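Local coordinates for protein Niban 2 (Homo sapiens, PDB 7CTP), which may suppress apoptosis and promote melanoma cell invasion, and is represented here by a PH-domain-containing, largely helical part of the longer protein, at residues A[19-24]-A[240-244]. Numbering follows the deposited sequence.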
loop_
_atom_site.group_PDB
_atom_site.type_symbol
_atom_site.label_atom_id
_atom_site.label_comp_id
_atom_site.label_asym_id
_atom_site.label_seq_id
_atom_site.Cartn_x
_atom_site.Cartn_y
_atom_site.Cartn_z
ATOM N N LYS A 19 24.991 2.087 -12.114
ATOM C CA LYS A 19 23.840 2.974 -12.271
ATOM C C LYS A 19 22.901 2.868 -11.075
ATOM O O LYS A 19 22.366 3.880 -10.609
ATOM C CB LYS A 19 23.093 2.650 -13.563
ATOM C CG LYS A 19 23.922 2.880 -14.829
ATOM C CD LYS A 19 23.176 2.393 -16.072
ATOM C CE LYS A 19 24.015 2.555 -17.333
ATOM N NZ LYS A 19 23.598 3.744 -18.130
ATOM N N THR A 20 22.680 1.645 -10.581
ATOM C CA THR A 20 21.857 1.446 -9.385
ATOM C C THR A 20 22.448 2.173 -8.189
ATOM O O THR A 20 21.725 2.819 -7.412
ATOM C CB THR A 20 21.724 -0.053 -9.099
ATOM O OG1 THR A 20 21.097 -0.685 -10.232
ATOM C CG2 THR A 20 20.906 -0.315 -7.827
ATOM N N GLY A 21 23.769 2.086 -8.024
ATOM C CA GLY A 21 24.407 2.725 -6.885
ATOM C C GLY A 21 24.258 4.233 -6.909
ATOM O O GLY A 21 24.080 4.867 -5.865
ATOM N N LYS A 22 24.316 4.825 -8.100
ATOM C CA LYS A 22 24.142 6.270 -8.215
ATOM C C LYS A 22 22.719 6.683 -7.860
ATOM O O LYS A 22 22.514 7.704 -7.192
ATOM C CB LYS A 22 24.522 6.721 -9.623
ATOM C CG LYS A 22 26.002 6.477 -9.895
ATOM C CD LYS A 22 26.442 6.925 -11.276
ATOM C CE LYS A 22 27.904 6.545 -11.498
ATOM N NZ LYS A 22 28.346 6.834 -12.895
ATOM N N ILE A 23 21.724 5.894 -8.285
ATOM C CA ILE A 23 20.337 6.164 -7.901
ATOM C C ILE A 23 20.162 6.040 -6.395
ATOM O O ILE A 23 19.513 6.877 -5.758
ATOM C CB ILE A 23 19.375 5.224 -8.643
ATOM C CG1 ILE A 23 19.319 5.579 -10.122
ATOM C CG2 ILE A 23 17.968 5.298 -8.029
ATOM C CD1 ILE A 23 18.771 4.442 -10.975
ATOM N N LEU A 24 20.714 4.978 -5.803
ATOM C CA LEU A 24 20.532 4.791 -4.369
ATOM C C LEU A 24 21.185 5.916 -3.580
ATOM O O LEU A 24 20.621 6.383 -2.583
ATOM C CB LEU A 24 21.083 3.437 -3.940
ATOM C CG LEU A 24 20.280 2.272 -4.516
ATOM C CD1 LEU A 24 21.087 0.983 -4.345
ATOM C CD2 LEU A 24 18.912 2.148 -3.843
ATOM N N VAL A 240 14.346 2.047 -8.795
ATOM C CA VAL A 240 15.494 1.814 -9.672
ATOM C C VAL A 240 15.048 1.238 -11.013
ATOM O O VAL A 240 15.490 1.698 -12.073
ATOM C CB VAL A 240 16.520 0.898 -8.982
ATOM C CG1 VAL A 240 17.641 0.513 -9.963
ATOM C CG2 VAL A 240 17.108 1.588 -7.760
ATOM N N MET A 241 14.196 0.204 -10.989
ATOM C CA MET A 241 13.765 -0.420 -12.244
ATOM C C MET A 241 13.016 0.565 -13.132
ATOM O O MET A 241 13.178 0.549 -14.360
ATOM C CB MET A 241 12.887 -1.642 -11.977
ATOM C CG MET A 241 13.594 -2.813 -11.288
ATOM S SD MET A 241 15.008 -3.472 -12.201
ATOM C CE MET A 241 14.185 -4.195 -13.630
ATOM N N GLU A 242 12.185 1.421 -12.534
ATOM C CA GLU A 242 11.477 2.422 -13.329
ATOM C C GLU A 242 12.461 3.317 -14.067
ATOM O O GLU A 242 12.267 3.642 -15.245
ATOM C CB GLU A 242 10.559 3.252 -12.432
ATOM C CG GLU A 242 9.922 4.464 -13.125
ATOM C CD GLU A 242 9.102 5.326 -12.170
ATOM O OE1 GLU A 242 9.596 5.684 -11.079
ATOM O OE2 GLU A 242 7.946 5.636 -12.521
ATOM N N GLU A 243 13.544 3.693 -13.402
ATOM C CA GLU A 243 14.496 4.615 -13.997
ATOM C C GLU A 243 15.389 3.923 -15.020
ATOM O O GLU A 243 15.650 4.476 -16.098
ATOM C CB GLU A 243 15.330 5.266 -12.894
ATOM C CG GLU A 243 16.210 6.400 -13.377
ATOM C CD GLU A 243 16.692 7.297 -12.258
ATOM O OE1 GLU A 243 15.961 7.472 -11.256
ATOM O OE2 GLU A 243 17.811 7.835 -12.390
ATOM N N LEU A 244 15.857 2.712 -14.714
ATOM C CA LEU A 244 16.840 2.044 -15.562
ATOM C C LEU A 244 16.226 1.213 -16.675
ATOM O O LEU A 244 16.897 0.969 -17.684
ATOM C CB LEU A 244 17.736 1.133 -14.721
ATOM C CG LEU A 244 18.620 1.824 -13.695
ATOM C CD1 LEU A 244 19.686 0.867 -13.186
ATOM C CD2 LEU A 244 19.262 3.074 -14.306
#
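I23 projects from helix 10-48 among V240, E243 and L244 of helix 232-252, the main apolar contact of a helix-helix crossing. The short axes run 10.5 Å apart at 121°, joining the long helix 10-48 near the N terminus to helix 232-252. The tight part is apolar and buried. CD1 of I23 and CD2 of L244 meet tip to tip at 3.6 Å, while I23 CG2 rests 3.8 Å from V240 CG2. With CG1 of V240 anti to its backbone N (chi1 173°), its two methyls divide the work: CG2 faces I23, and CG1 lies 3.7 Å from T20 OG1. That hydroxyl is hydrogen-bonded to the carbonyl O of I16, and what it meets across the contact are methyls, V240 CG1 and L244 CD1. V278 of helix 260-337 touches both T20 and V240, adding a third helix to this side.

The margins are looser and more polar. K19 lends only CB, 3.9 Å from L244 CD1; its chain then leads outward and NZ forms a salt bridge with E247. On partly exposed E243, CG stands anti to the backbone N (chi1 -171°), and the extended chain comes from the opposite direction to I23, its CB, CG and CD lying against I23 CD1, while OE1 is hydrogen-bonded to the hydroxyl of Y215. With an alanine here the strip of cover is gone, which would probably bare the outer flank of I23 and leave the Y215 hydroxyl without its carboxylate partner. No hydrogen bond spans the two segments; even the nearest carboxylate oxygen, E243 OE2, meets a methylene, I23 CG1, at 3.5 Å.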